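Local coordinates for hypothetical protein Llacc01001955 (Lactococcus lactis, PDB 1ZUJ) that is a Dps protein that binds DNA, probably through an N-terminal helix, and is linked to oxidative stress, forming a ferritin-like shell of twelve subunits, at residues A[33-38]-A[90-95]; A[37-42]-A[99-104]; A[79-84]-A[138-143]; A[130-135]-A[146-151]. One frame throughout, in Å; residues are numbered along the deposited sequence.

Contact 1. Residues A[33-38]-A[90-95]; sequences VLSNIF and DEFVSN
S35 of helix 26-50 faces F92 of helix 89-95 where the axes of segments 33-38 and 90-95 pass 8.8 Å apart at 102°, with a CA to CA distance of 5.1 Å for this pair. The short helix thus lies across a long helix of the ferritin-like four-helix bundle, the place of the extra helix that Dps proteins carry in the connection between their second and third bundle helices. Two aromatic side chains and one hydroxyl make the joint. The side chains of F38 and F92 cross at about a right angle, but their ring planes are inclined at only 38°, an oblique pair that is neither a stack nor edge-to-face. CD1 of F92 sits over the centre of the F38 ring, while CB of F38 lies above the F92 face, 4.2 Å from the F92 ring centroid. The F38 side chain also packs on I42 of a second subunit. Beside the rings, S35 OG donates to F92 O over 3.2 Å, reaching the carbonyl in its plane but from the flank, at a C=O...OG angle of 97°.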
loop_
_atom_site.group_PDB
_atom_site.type_symbol
_atom_site.label_atom_id
_atom_site.label_comp_id
_atom_site.label_asym_id
_atom_site.label_seq_id
_atom_site.Cartn_x
_atom_site.Cartn_y
_atom_site.Cartn_z
ATOM N N VAL A 33 15.212 -7.430 -34.393
ATOM C CA VAL A 33 14.587 -7.789 -33.119
ATOM C C VAL A 33 13.489 -6.789 -32.742
ATOM O O VAL A 33 12.318 -7.151 -32.685
ATOM C CB VAL A 33 15.633 -7.886 -31.985
ATOM C CG1 VAL A 33 14.954 -7.975 -30.619
ATOM C CG2 VAL A 33 16.548 -9.083 -32.214
ATOM N N LEU A 34 13.855 -5.540 -32.484
ATOM C CA LEU A 34 12.859 -4.504 -32.236
ATOM C C LEU A 34 11.685 -4.609 -33.207
ATOM O O LEU A 34 10.531 -4.398 -32.835
ATOM C CB LEU A 34 13.491 -3.128 -32.351
ATOM C CG LEU A 34 14.479 -2.776 -31.239
ATOM C CD1 LEU A 34 15.786 -2.265 -31.832
ATOM C CD2 LEU A 34 13.887 -1.751 -30.252
ATOM N N SER A 35 11.993 -4.948 -34.452
ATOM C CA SER A 35 10.996 -5.021 -35.514
ATOM C C SER A 35 10.152 -6.301 -35.445
ATOM O O SER A 35 9.037 -6.339 -35.964
ATOM C CB SER A 35 11.687 -4.895 -36.883
ATOM O OG SER A 35 10.942 -4.082 -37.767
ATOM N N ASN A 36 10.694 -7.349 -34.829
ATOM C CA ASN A 36 9.931 -8.562 -34.537
ATOM C C ASN A 36 8.952 -8.284 -33.403
ATOM O O ASN A 36 7.744 -8.426 -33.567
ATOM C CB ASN A 36 10.853 -9.714 -34.127
ATOM C CG ASN A 36 11.903 -10.026 -35.173
ATOM O OD1 ASN A 36 13.068 -10.321 -34.845
ATOM N ND2 ASN A 36 11.507 -9.954 -36.441
ATOM N N ILE A 37 9.500 -7.861 -32.262
ATOM C CA ILE A 37 8.731 -7.461 -31.079
ATOM C C ILE A 37 7.549 -6.553 -31.428
ATOM O O ILE A 37 6.573 -6.493 -30.674
ATOM C CB ILE A 37 9.672 -6.757 -30.070
ATOM C CG1 ILE A 37 10.543 -7.798 -29.362
ATOM C CG2 ILE A 37 8.893 -5.917 -29.058
ATOM C CD1 ILE A 37 11.860 -7.253 -28.878
ATOM N N PHE A 38 7.647 -5.835 -32.549
ATOM C CA PHE A 38 6.515 -5.069 -33.042
ATOM C C PHE A 38 5.509 -5.965 -33.725
ATOM O O PHE A 38 4.319 -5.888 -33.464
ATOM C CB PHE A 38 6.922 -3.983 -34.031
ATOM C CG PHE A 38 5.742 -3.212 -34.558
ATOM C CD1 PHE A 38 4.996 -3.686 -35.635
ATOM C CD2 PHE A 38 5.331 -2.053 -33.930
ATOM C CE1 PHE A 38 3.890 -2.986 -36.094
ATOM C CE2 PHE A 38 4.235 -1.353 -34.389
ATOM C CZ PHE A 38 3.513 -1.814 -35.472
ATOM N N ASP A 90 6.867 1.608 -41.986
ATOM C CA ASP A 90 7.687 1.189 -43.144
ATOM C C ASP A 90 9.049 0.582 -42.747
ATOM O O ASP A 90 9.521 -0.391 -43.368
ATOM C CB ASP A 90 7.854 2.344 -44.156
ATOM C CG ASP A 90 6.702 2.401 -45.180
ATOM O OD1 ASP A 90 6.445 1.372 -45.853
ATOM O OD2 ASP A 90 6.000 3.420 -45.373
ATOM N N GLU A 91 9.652 1.144 -41.701
ATOM C CA GLU A 91 10.869 0.585 -41.116
ATOM C C GLU A 91 10.658 -0.860 -40.638
ATOM O O GLU A 91 11.545 -1.707 -40.781
ATOM C CB GLU A 91 11.329 1.447 -39.944
ATOM C CG GLU A 91 11.489 2.923 -40.263
ATOM C CD GLU A 91 12.615 3.554 -39.482
ATOM O OE1 GLU A 91 13.746 3.033 -39.561
ATOM O OE2 GLU A 91 12.363 4.558 -38.781
ATOM N N PHE A 92 9.473 -1.127 -40.078
ATOM C CA PHE A 92 9.134 -2.443 -39.510
ATOM C C PHE A 92 8.848 -3.524 -40.552
ATOM O O PHE A 92 9.181 -4.683 -40.335
ATOM C CB PHE A 92 7.923 -2.366 -38.549
ATOM C CG PHE A 92 8.122 -1.466 -37.349
ATOM C CD1 PHE A 92 7.019 -0.970 -36.674
ATOM C CD2 PHE A 92 9.391 -1.111 -36.892
ATOM C CE1 PHE A 92 7.170 -0.139 -35.574
ATOM C CE2 PHE A 92 9.536 -0.268 -35.789
ATOM C CZ PHE A 92 8.430 0.206 -35.129
ATOM N N VAL A 93 8.235 -3.144 -41.671
ATOM C CA VAL A 93 7.761 -4.119 -42.660
ATOM C C VAL A 93 8.927 -4.674 -43.517
ATOM O O VAL A 93 8.876 -5.823 -44.008
ATOM C CB VAL A 93 6.632 -3.536 -43.574
ATOM C CG1 VAL A 93 5.600 -4.615 -43.903
ATOM C CG2 VAL A 93 5.929 -2.344 -42.929
ATOM N N SER A 94 9.970 -3.858 -43.685
ATOM C CA SER A 94 11.186 -4.288 -44.379
ATOM C C SER A 94 12.034 -5.231 -43.512
ATOM O O SER A 94 12.546 -6.233 -44.020
ATOM C CB SER A 94 12.033 -3.088 -44.844
ATOM O OG SER A 94 11.982 -2.002 -43.933
ATOM N N ASN A 95 12.159 -4.927 -42.217
ATOM C CA ASN A 95 13.099 -5.634 -41.330
ATOM C C ASN A 95 12.499 -6.735 -40.441
ATOM O O ASN A 95 13.237 -7.438 -39.749
ATOM C CB ASN A 95 13.839 -4.629 -40.450
ATOM C CG ASN A 95 14.214 -3.379 -41.194
ATOM O OD1 ASN A 95 14.241 -2.292 -40.626
ATOM N ND2 ASN A 95 14.495 -3.520 -42.481
#

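Contact 2. Residues A[37-42]-A[99-104]; sequences IFYEKI and IENDPK
Y39 and I99 meet where the linker between the second and third helices of the Dps four-helix bundle, having left helix 89-95, runs over helix 26-50 beside a second subunit. The linker has no regular structure here, and it is held through side chains. CG2 of I99 lies 3.6 Å from CB of Y39 and also reaches CG of E40, so this methyl branch touches two successive residues of the helix. Further along, N101 brings its amide up to Y39 with ND2 leading, the amide and ring planes standing 88° apart and ND2 lying 3.4 Å from CD1 of Y39. The backbone of E100 passes the same ring at its edge, with its O 3.7 Å from Y39 CD1, and H96 stacks on the tyrosine ring. The two amide ends of N101 have different partners. OD1 lies beside CB and CG2 of I42 and accepts from the backbone N of L89 of the second subunit, which ties the linker to the subunit interface, whereas ND2 makes a weak bond within the linker. That bond runs from N101 ND2 to E100 O over 2.7 Å and is bent to 120° at the hydrogen.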
loop_
_atom_site.group_PDB
_atom_site.type_symbol
_atom_site.label_atom_id
_atom_site.label_comp_id
_atom_site.label_asym_id
_atom_site.label_seq_id
_atom_site.Cartn_x
_atom_site.Cartn_y
_atom_site.Cartn_z
ATOM N N ILE A 37 9.500 -7.861 -32.262
ATOM C CA ILE A 37 8.731 -7.461 -31.079
ATOM C C ILE A 37 7.549 -6.553 -31.428
ATOM O O ILE A 37 6.573 -6.493 -30.674
ATOM C CB ILE A 37 9.672 -6.757 -30.070
ATOM C CG1 ILE A 37 10.543 -7.798 -29.362
ATOM C CG2 ILE A 37 8.893 -5.917 -29.058
ATOM C CD1 ILE A 37 11.860 -7.253 -28.878
ATOM N N PHE A 38 7.647 -5.835 -32.549
ATOM C CA PHE A 38 6.515 -5.069 -33.042
ATOM C C PHE A 38 5.509 -5.965 -33.725
ATOM O O PHE A 38 4.319 -5.888 -33.464
ATOM C CB PHE A 38 6.922 -3.983 -34.031
ATOM C CG PHE A 38 5.742 -3.212 -34.558
ATOM C CD1 PHE A 38 4.996 -3.686 -35.635
ATOM C CD2 PHE A 38 5.331 -2.053 -33.930
ATOM C CE1 PHE A 38 3.890 -2.986 -36.094
ATOM C CE2 PHE A 38 4.235 -1.353 -34.389
ATOM C CZ PHE A 38 3.513 -1.814 -35.472
ATOM N N TYR A 39 5.977 -6.769 -34.656
ATOM C CA TYR A 39 5.078 -7.693 -35.324
ATOM C C TYR A 39 4.402 -8.578 -34.266
ATOM O O TYR A 39 3.200 -8.845 -34.354
ATOM C CB TYR A 39 5.816 -8.540 -36.396
ATOM C CG TYR A 39 5.598 -8.101 -37.864
ATOM C CD1 TYR A 39 4.932 -8.935 -38.781
ATOM C CD2 TYR A 39 6.079 -6.865 -38.337
ATOM C CE1 TYR A 39 4.736 -8.541 -40.120
ATOM C CE2 TYR A 39 5.891 -6.471 -39.677
ATOM C CZ TYR A 39 5.221 -7.315 -40.555
ATOM O OH TYR A 39 5.039 -6.933 -41.862
ATOM N N GLU A 40 5.178 -8.968 -33.246
ATOM C CA GLU A 40 4.800 -10.003 -32.261
ATOM C C GLU A 40 3.630 -9.608 -31.391
ATOM O O GLU A 40 2.679 -10.365 -31.241
ATOM C CB GLU A 40 5.975 -10.328 -31.335
ATOM C CG GLU A 40 6.641 -11.650 -31.625
ATOM C CD GLU A 40 5.695 -12.819 -31.499
ATOM O OE1 GLU A 40 6.104 -13.921 -31.879
ATOM O OE2 GLU A 40 4.552 -12.643 -31.029
ATOM N N LYS A 41 3.728 -8.421 -30.808
ATOM C CA LYS A 41 2.622 -7.817 -30.088
ATOM C C LYS A 41 1.306 -8.063 -30.823
ATOM O O LYS A 41 0.337 -8.515 -30.229
ATOM C CB LYS A 41 2.866 -6.323 -29.937
ATOM C CG LYS A 41 1.714 -5.562 -29.327
ATOM C CD LYS A 41 2.244 -4.379 -28.504
ATOM C CE LYS A 41 1.133 -3.396 -28.091
ATOM N NZ LYS A 41 0.309 -2.924 -29.247
ATOM N N ILE A 42 1.288 -7.801 -32.126
ATOM C CA ILE A 42 0.042 -7.843 -32.893
ATOM C C ILE A 42 -0.573 -9.241 -32.889
ATOM O O ILE A 42 -1.752 -9.382 -32.641
ATOM C CB ILE A 42 0.204 -7.310 -34.359
ATOM C CG1 ILE A 42 1.300 -6.228 -34.503
ATOM C CG2 ILE A 42 -1.140 -6.737 -34.859
ATOM C CD1 ILE A 42 1.172 -5.021 -33.554
ATOM N N ILE A 99 8.423 -13.282 -38.636
ATOM C CA ILE A 99 7.282 -12.907 -37.807
ATOM C C ILE A 99 6.133 -12.569 -38.748
ATOM O O ILE A 99 6.330 -12.270 -39.925
ATOM C CB ILE A 99 7.581 -11.705 -36.848
ATOM C CG1 ILE A 99 9.075 -11.559 -36.530
ATOM C CG2 ILE A 99 6.794 -11.847 -35.533
ATOM C CD1 ILE A 99 9.691 -12.724 -35.749
ATOM N N GLU A 100 4.926 -12.620 -38.211
ATOM C CA GLU A 100 3.728 -12.626 -39.029
ATOM C C GLU A 100 2.588 -11.866 -38.384
ATOM O O GLU A 100 2.668 -11.423 -37.244
ATOM C CB GLU A 100 3.289 -14.073 -39.253
ATOM C CG GLU A 100 4.268 -15.112 -38.713
ATOM C CD GLU A 100 3.733 -16.523 -38.808
ATOM O OE1 GLU A 100 2.498 -16.682 -38.948
ATOM O OE2 GLU A 100 4.549 -17.473 -38.740
ATOM N N ASN A 101 1.535 -11.679 -39.155
ATOM C CA ASN A 101 0.240 -11.359 -38.613
ATOM C C ASN A 101 -0.647 -12.330 -39.317
ATOM O O ASN A 101 -0.180 -13.087 -40.159
ATOM C CB ASN A 101 -0.154 -9.930 -38.961
ATOM C CG ASN A 101 0.362 -8.913 -37.955
ATOM O OD1 ASN A 101 -0.403 -8.112 -37.419
ATOM N ND2 ASN A 101 1.665 -8.926 -37.714
ATOM N N ASP A 102 -1.921 -12.336 -38.981
ATOM C CA ASP A 102 -2.875 -13.134 -39.731
ATOM C C ASP A 102 -4.295 -12.795 -39.289
ATOM O O ASP A 102 -4.628 -12.955 -38.113
ATOM C CB ASP A 102 -2.603 -14.640 -39.548
ATOM C CG ASP A 102 -2.952 -15.452 -40.780
ATOM O OD1 ASP A 102 -2.361 -16.535 -40.966
ATOM O OD2 ASP A 102 -3.810 -15.101 -41.613
ATOM N N PRO A 103 -5.134 -12.326 -40.210
ATOM C CA PRO A 103 -6.571 -12.245 -39.930
ATOM C C PRO A 103 -7.224 -13.643 -39.838
ATOM O O PRO A 103 -8.318 -13.777 -39.286
ATOM C CB PRO A 103 -7.135 -11.429 -41.104
ATOM C CG PRO A 103 -6.048 -11.309 -42.131
ATOM C CD PRO A 103 -4.794 -11.843 -41.560
ATOM N N LYS A 104 -6.560 -14.671 -40.355
ATOM C CA LYS A 104 -7.145 -16.009 -40.370
ATOM C C LYS A 104 -6.908 -16.790 -39.056
ATOM O O LYS A 104 -7.561 -17.811 -38.814
ATOM C CB LYS A 104 -6.715 -16.784 -41.651
ATOM C CG LYS A 104 -5.591 -17.820 -41.516
ATOM C CD LYS A 104 -4.807 -18.005 -42.828
ATOM C CE LYS A 104 -5.695 -18.400 -44.028
ATOM N NZ LYS A 104 -5.787 -17.317 -45.056
#

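Contact 3. Residues A[79-84]-A[138-143]; sequences LDENEL and EEKFSL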
loop_
_atom_site.group_PDB
_atom_site.type_symbol
_atom_site.label_atom_id
_atom_site.label_comp_id
_atom_site.label_asym_id
_atom_site.label_seq_id
_atom_site.Cartn_x
_atom_site.Cartn_y
_atom_site.Cartn_z
ATOM N N LEU A 79 19.043 4.731 -28.536
ATOM C CA LEU A 79 18.981 6.195 -28.422
ATOM C C LEU A 79 20.096 6.690 -27.496
ATOM O O LEU A 79 20.769 7.682 -27.794
ATOM C CB LEU A 79 17.604 6.697 -27.921
ATOM C CG LEU A 79 17.474 7.477 -26.582
ATOM C CD1 LEU A 79 18.055 8.901 -26.605
ATOM C CD2 LEU A 79 16.008 7.547 -26.145
ATOM N N ASP A 80 20.286 5.997 -26.376
ATOM C CA ASP A 80 21.322 6.368 -25.414
ATOM C C ASP A 80 22.742 6.169 -25.968
ATOM O O ASP A 80 23.567 7.063 -25.850
ATOM C CB ASP A 80 21.130 5.604 -24.089
ATOM C CG ASP A 80 20.345 6.411 -23.034
ATOM O OD1 ASP A 80 19.429 7.201 -23.395
ATOM O OD2 ASP A 80 20.583 6.296 -21.811
ATOM N N GLU A 81 23.018 5.006 -26.558
ATOM C CA GLU A 81 24.305 4.734 -27.232
ATOM C C GLU A 81 24.349 5.298 -28.676
ATOM O O GLU A 81 24.674 4.563 -29.621
ATOM C CB GLU A 81 24.585 3.215 -27.257
ATOM C CG GLU A 81 25.176 2.651 -25.962
ATOM C CD GLU A 81 26.677 2.393 -26.032
ATOM O OE1 GLU A 81 27.225 2.329 -27.149
ATOM O OE2 GLU A 81 27.323 2.257 -24.967
ATOM N N ASN A 82 24.065 6.599 -28.827
ATOM C CA ASN A 82 23.704 7.221 -30.122
ATOM C C ASN A 82 23.647 6.282 -31.342
ATOM O O ASN A 82 24.570 6.264 -32.156
ATOM C CB ASN A 82 24.609 8.425 -30.436
ATOM C CG ASN A 82 24.007 9.340 -31.500
ATOM O OD1 ASN A 82 23.779 10.532 -31.265
ATOM N ND2 ASN A 82 23.726 8.775 -32.673
ATOM N N GLU A 83 22.559 5.521 -31.456
ATOM C CA GLU A 83 22.344 4.621 -32.590
ATOM C C GLU A 83 20.940 4.789 -33.171
ATOM O O GLU A 83 20.072 5.419 -32.571
ATOM C CB GLU A 83 22.586 3.163 -32.178
ATOM C CG GLU A 83 23.962 2.622 -32.559
ATOM C CD GLU A 83 23.965 1.734 -33.808
ATOM O OE1 GLU A 83 24.942 0.967 -33.961
ATOM O OE2 GLU A 83 23.021 1.794 -34.643
ATOM N N LEU A 84 20.734 4.234 -34.358
ATOM C CA LEU A 84 19.431 4.294 -35.008
ATOM C C LEU A 84 18.490 3.293 -34.345
ATOM O O LEU A 84 18.920 2.229 -33.890
ATOM C CB LEU A 84 19.538 4.059 -36.542
ATOM C CG LEU A 84 19.203 2.734 -37.288
ATOM C CD1 LEU A 84 20.130 1.558 -36.900
ATOM C CD2 LEU A 84 17.716 2.317 -37.184
ATOM N N GLU A 138 31.383 -4.595 -29.904
ATOM C CA GLU A 138 31.439 -3.125 -29.939
ATOM C C GLU A 138 31.693 -2.549 -28.553
ATOM O O GLU A 138 31.891 -1.333 -28.417
ATOM C CB GLU A 138 30.169 -2.471 -30.530
ATOM C CG GLU A 138 29.315 -3.348 -31.441
ATOM C CD GLU A 138 28.485 -2.574 -32.458
ATOM O OE1 GLU A 138 28.162 -1.382 -32.221
ATOM O OE2 GLU A 138 28.149 -3.179 -33.505
ATOM N N GLU A 139 31.684 -3.415 -27.535
ATOM C CA GLU A 139 31.859 -3.002 -26.151
ATOM C C GLU A 139 30.841 -1.904 -25.819
ATOM O O GLU A 139 31.176 -0.901 -25.200
ATOM C CB GLU A 139 33.310 -2.566 -25.869
ATOM C CG GLU A 139 34.294 -3.723 -25.647
ATOM C CD GLU A 139 35.766 -3.278 -25.619
ATOM O OE1 GLU A 139 36.363 -3.152 -26.713
ATOM O OE2 GLU A 139 36.339 -3.053 -24.517
ATOM N N LYS A 140 29.603 -2.102 -26.279
ATOM C CA LYS A 140 28.459 -1.332 -25.823
ATOM C C LYS A 140 28.041 -2.049 -24.554
ATOM O O LYS A 140 27.446 -3.126 -24.618
ATOM C CB LYS A 140 27.311 -1.357 -26.847
ATOM C CG LYS A 140 27.695 -1.035 -28.309
ATOM C CD LYS A 140 26.864 0.124 -28.942
ATOM C CE LYS A 140 26.245 -0.225 -30.310
ATOM N NZ LYS A 140 26.649 0.694 -31.437
ATOM N N PHE A 141 28.378 -1.485 -23.401
ATOM C CA PHE A 141 28.370 -2.265 -22.159
ATOM C C PHE A 141 26.980 -2.446 -21.546
ATOM O O PHE A 141 26.540 -3.578 -21.323
ATOM C CB PHE A 141 29.328 -1.650 -21.130
ATOM C CG PHE A 141 30.798 -1.805 -21.473
ATOM C CD1 PHE A 141 31.685 -0.760 -21.232
ATOM C CD2 PHE A 141 31.300 -2.992 -22.015
ATOM C CE1 PHE A 141 33.039 -0.883 -21.534
ATOM C CE2 PHE A 141 32.664 -3.123 -22.321
ATOM C CZ PHE A 141 33.533 -2.066 -22.080
ATOM N N SER A 142 26.297 -1.336 -21.275
ATOM C CA SER A 142 24.954 -1.380 -20.689
ATOM C C SER A 142 24.022 -2.283 -21.497
ATOM O O SER A 142 23.311 -3.116 -20.943
ATOM C CB SER A 142 24.362 0.030 -20.598
ATOM O OG SER A 142 22.953 -0.006 -20.439
ATOM N N LEU A 143 24.052 -2.113 -22.815
ATOM C CA LEU A 143 23.145 -2.810 -23.718
ATOM C C LEU A 143 23.324 -4.308 -23.683
ATOM O O LEU A 143 22.383 -5.023 -23.960
ATOM C CB LEU A 143 23.337 -2.316 -25.156
ATOM C CG LEU A 143 22.385 -2.858 -26.233
ATOM C CD1 LEU A 143 21.014 -2.184 -26.191
ATOM C CD2 LEU A 143 23.020 -2.720 -27.638
#
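The ammonium nitrogen of K140 is gripped by two carboxylates, E83 from across the contact and E138 from two residues earlier in its own segment. K140 NZ to E138 OE1 is the shorter salt bridge at 2.7 Å, the nitrogen standing nearly in line with the C-O bond of the glutamate. E83 OE1 receives NZ of K140 at 3.1 Å through its anti lone pair, the one turned away from OE2, and the same OE1 is also bonded to OG1 of T25. The lysine should therefore offset the mutual repulsion of the two acids, whose OE1 atoms, of E83 and E138, are 4.3 Å apart. CG of K140 starts anti to the carbonyl carbon (chi1 -49°), and bends at each later torsion bring NZ round to the glutamates. E83 meets this chain at about a right angle. The side chains of K140 and of E81, which is at the centre of an inverse gamma turn, cross obliquely, but E81 takes no part in the network of salt bridges. That network joins the loop leaving helix 54-80 to the turn entering helix 141-165. A26 of helix 26-50 packs on both E138 and K140, and a third subunit packs on F141.

Contact 4. Residues A[130-135]-A[146-151]; sequences RAIKLA and AIRKLY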
loop_
_atom_site.group_PDB
_atom_site.type_symbol
_atom_site.label_atom_id
_atom_site.label_comp_id
_atom_site.label_asym_id
_atom_site.label_seq_id
_atom_site.Cartn_x
_atom_site.Cartn_y
_atom_site.Cartn_z
ATOM N N ARG A 130 22.527 -13.327 -31.737
ATOM C CA ARG A 130 23.477 -12.490 -32.454
ATOM C C ARG A 130 23.510 -11.064 -31.887
ATOM O O ARG A 130 24.582 -10.503 -31.786
ATOM C CB ARG A 130 23.165 -12.499 -33.958
ATOM C CG ARG A 130 23.271 -13.907 -34.591
ATOM C CD ARG A 130 23.933 -13.959 -35.990
ATOM N NE ARG A 130 23.407 -15.037 -36.844
ATOM C CZ ARG A 130 22.169 -15.087 -37.368
ATOM N NH1 ARG A 130 21.823 -16.117 -38.133
ATOM N NH2 ARG A 130 21.274 -14.127 -37.138
ATOM N N ALA A 131 22.363 -10.502 -31.488
ATOM C CA ALA A 131 22.270 -9.107 -31.012
ATOM C C ALA A 131 23.593 -8.524 -30.476
ATOM O O ALA A 131 23.822 -7.331 -30.657
ATOM C CB ALA A 131 21.137 -8.918 -30.050
ATOM N N ILE A 132 24.451 -9.253 -29.760
ATOM C CA ILE A 132 24.439 -9.546 -28.316
ATOM C C ILE A 132 25.946 -9.837 -28.191
ATOM O O ILE A 132 26.638 -9.258 -27.355
ATOM C CB ILE A 132 23.544 -10.736 -27.786
ATOM C CG1 ILE A 132 23.480 -10.713 -26.234
ATOM C CG2 ILE A 132 23.997 -12.103 -28.319
ATOM C CD1 ILE A 132 23.785 -12.043 -25.501
ATOM N N LYS A 133 26.419 -10.718 -29.086
ATOM C CA LYS A 133 27.822 -10.864 -29.473
ATOM C C LYS A 133 28.289 -9.640 -30.243
ATOM O O LYS A 133 29.434 -9.210 -30.099
ATOM C CB LYS A 133 28.016 -12.102 -30.354
ATOM C CG LYS A 133 28.436 -13.346 -29.585
ATOM C CD LYS A 133 28.740 -14.507 -30.526
ATOM C CE LYS A 133 27.477 -15.032 -31.229
ATOM N NZ LYS A 133 27.184 -16.470 -30.902
ATOM N N LEU A 134 27.414 -9.092 -31.079
ATOM C CA LEU A 134 27.694 -7.818 -31.715
ATOM C C LEU A 134 27.880 -6.735 -30.657
ATOM O O LEU A 134 28.830 -5.969 -30.733
ATOM C CB LEU A 134 26.595 -7.433 -32.706
ATOM C CG LEU A 134 26.334 -8.437 -33.843
ATOM C CD1 LEU A 134 25.413 -7.820 -34.886
ATOM C CD2 LEU A 134 27.629 -8.956 -34.490
ATOM N N ALA A 135 26.992 -6.696 -29.662
ATOM C CA ALA A 135 27.143 -5.784 -28.516
ATOM C C ALA A 135 28.350 -6.146 -27.631
ATOM O O ALA A 135 28.917 -5.280 -26.958
ATOM C CB ALA A 135 25.871 -5.762 -27.688
ATOM N N ALA A 146 20.837 -5.809 -21.071
ATOM C CA ALA A 146 19.424 -5.782 -21.489
ATOM C C ALA A 146 19.062 -6.782 -22.613
ATOM O O ALA A 146 17.955 -7.312 -22.643
ATOM C CB ALA A 146 19.020 -4.369 -21.905
ATOM N N ILE A 147 19.992 -7.017 -23.535
ATOM C CA ILE A 147 19.783 -7.970 -24.611
ATOM C C ILE A 147 19.796 -9.389 -24.032
ATOM O O ILE A 147 18.973 -10.221 -24.412
ATOM C CB ILE A 147 20.879 -7.806 -25.705
ATOM C CG1 ILE A 147 20.840 -6.411 -26.331
ATOM C CG2 ILE A 147 20.718 -8.829 -26.835
ATOM C CD1 ILE A 147 22.150 -6.062 -27.054
ATOM N N ARG A 148 20.734 -9.656 -23.120
ATOM C CA ARG A 148 20.874 -10.982 -22.509
ATOM C C ARG A 148 19.564 -11.407 -21.862
ATOM O O ARG A 148 19.131 -12.559 -22.009
ATOM C CB ARG A 148 21.979 -11.012 -21.434
ATOM C CG ARG A 148 23.345 -10.496 -21.868
ATOM C CD ARG A 148 24.527 -10.973 -21.019
ATOM N NE ARG A 148 25.028 -12.298 -21.408
ATOM C CZ ARG A 148 26.294 -12.725 -21.258
ATOM N NH1 ARG A 148 27.237 -11.941 -20.729
ATOM N NH2 ARG A 148 26.621 -13.953 -21.641
ATOM N N LYS A 149 18.953 -10.468 -21.134
ATOM C CA LYS A 149 17.748 -10.738 -20.367
ATOM C C LYS A 149 16.630 -11.099 -21.326
ATOM O O LYS A 149 16.042 -12.156 -21.222
ATOM C CB LYS A 149 17.373 -9.535 -19.489
ATOM C CG LYS A 149 18.300 -9.339 -18.247
ATOM C CD LYS A 149 17.919 -8.107 -17.354
ATOM C CE LYS A 149 18.382 -8.255 -15.865
ATOM N NZ LYS A 149 19.802 -7.789 -15.561
ATOM N N LEU A 150 16.381 -10.241 -22.300
ATOM C CA LEU A 150 15.352 -10.500 -23.307
ATOM C C LEU A 150 15.470 -11.860 -23.989
ATOM O O LEU A 150 14.482 -12.395 -24.451
ATOM C CB LEU A 150 15.378 -9.411 -24.377
ATOM C CG LEU A 150 14.084 -9.312 -25.179
ATOM C CD1 LEU A 150 13.790 -7.881 -25.461
ATOM C CD2 LEU A 150 14.189 -10.027 -26.484
ATOM N N TYR A 151 16.682 -12.392 -24.092
ATOM C CA TYR A 151 16.909 -13.710 -24.685
ATOM C C TYR A 151 16.374 -14.719 -23.678
ATOM O O TYR A 151 15.663 -15.679 -24.043
ATOM C CB TYR A 151 18.411 -13.909 -25.010
ATOM C CG TYR A 151 18.904 -15.353 -25.124
ATOM C CD1 TYR A 151 19.511 -15.977 -24.046
ATOM C CD2 TYR A 151 18.784 -16.080 -26.310
ATOM C CE1 TYR A 151 19.978 -17.285 -24.128
ATOM C CE2 TYR A 151 19.251 -17.394 -26.399
ATOM C CZ TYR A 151 19.851 -17.983 -25.296
ATOM O OH TYR A 151 20.322 -19.274 -25.318
#
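I147 projects from helix 141-165 at the break between helices 110-131 and 133-137, and its two branches divide the neighbours between them. Its CB lies 3.9 Å from CG1 of I132. From there CG2, anti to the backbone N, touches both CB of A131 and CG1 of I132, the latter at 3.4 Å. The other branch, through CG1, is anti to the carbonyl carbon (chi1 -61°) and ends in CD1, which touches CB of A135 at 3.8 Å. One isoleucine thus spans the break, meeting an alanine on each side of it. I132 slides past I147 in the opposite direction and sends its own CD1 on to CG of R148, 4.0 Å away, crossing the arginine side chain at about a right angle. The guanidinium at the far end of R148 is bound elsewhere, in salt bridges to E144 of its own chain and to E144 of a fourth subunit, whose F141 packs on both I132 and R148. I147 also packs on L30 of helix 26-50 and on I128 of helix 110-131. This is aliphatic packing of the kind found in four-helix bundles, here holding the end of helix 110-131 and the short helix after it to helix 141-165 in the ferritin-like Dps fold.

Contacts 1 and 2 adjoin: both use helix 26-50, share I37 and F38, and fasten successive parts of the linker that carries helix 89-95, beside the second subunit. Contact 1 is partly buried and chiefly aromatic, contact 2 buried and mixed in character. Contacts 3 and 4 lie across the chain's centre from contact 2, with centres 12 Å apart, and both use helix 141-165. Their chemistry diverges with depth, for contact 3 is a surface network of charges near the helix ends, whereas contact 4 is buried and aliphatic. L143 CD2 and A135 CB join these two at 4.2 Å, and I37 CD1 meets L150 CD1 at 4.0 Å, where helices 26-50 and 141-165 pack.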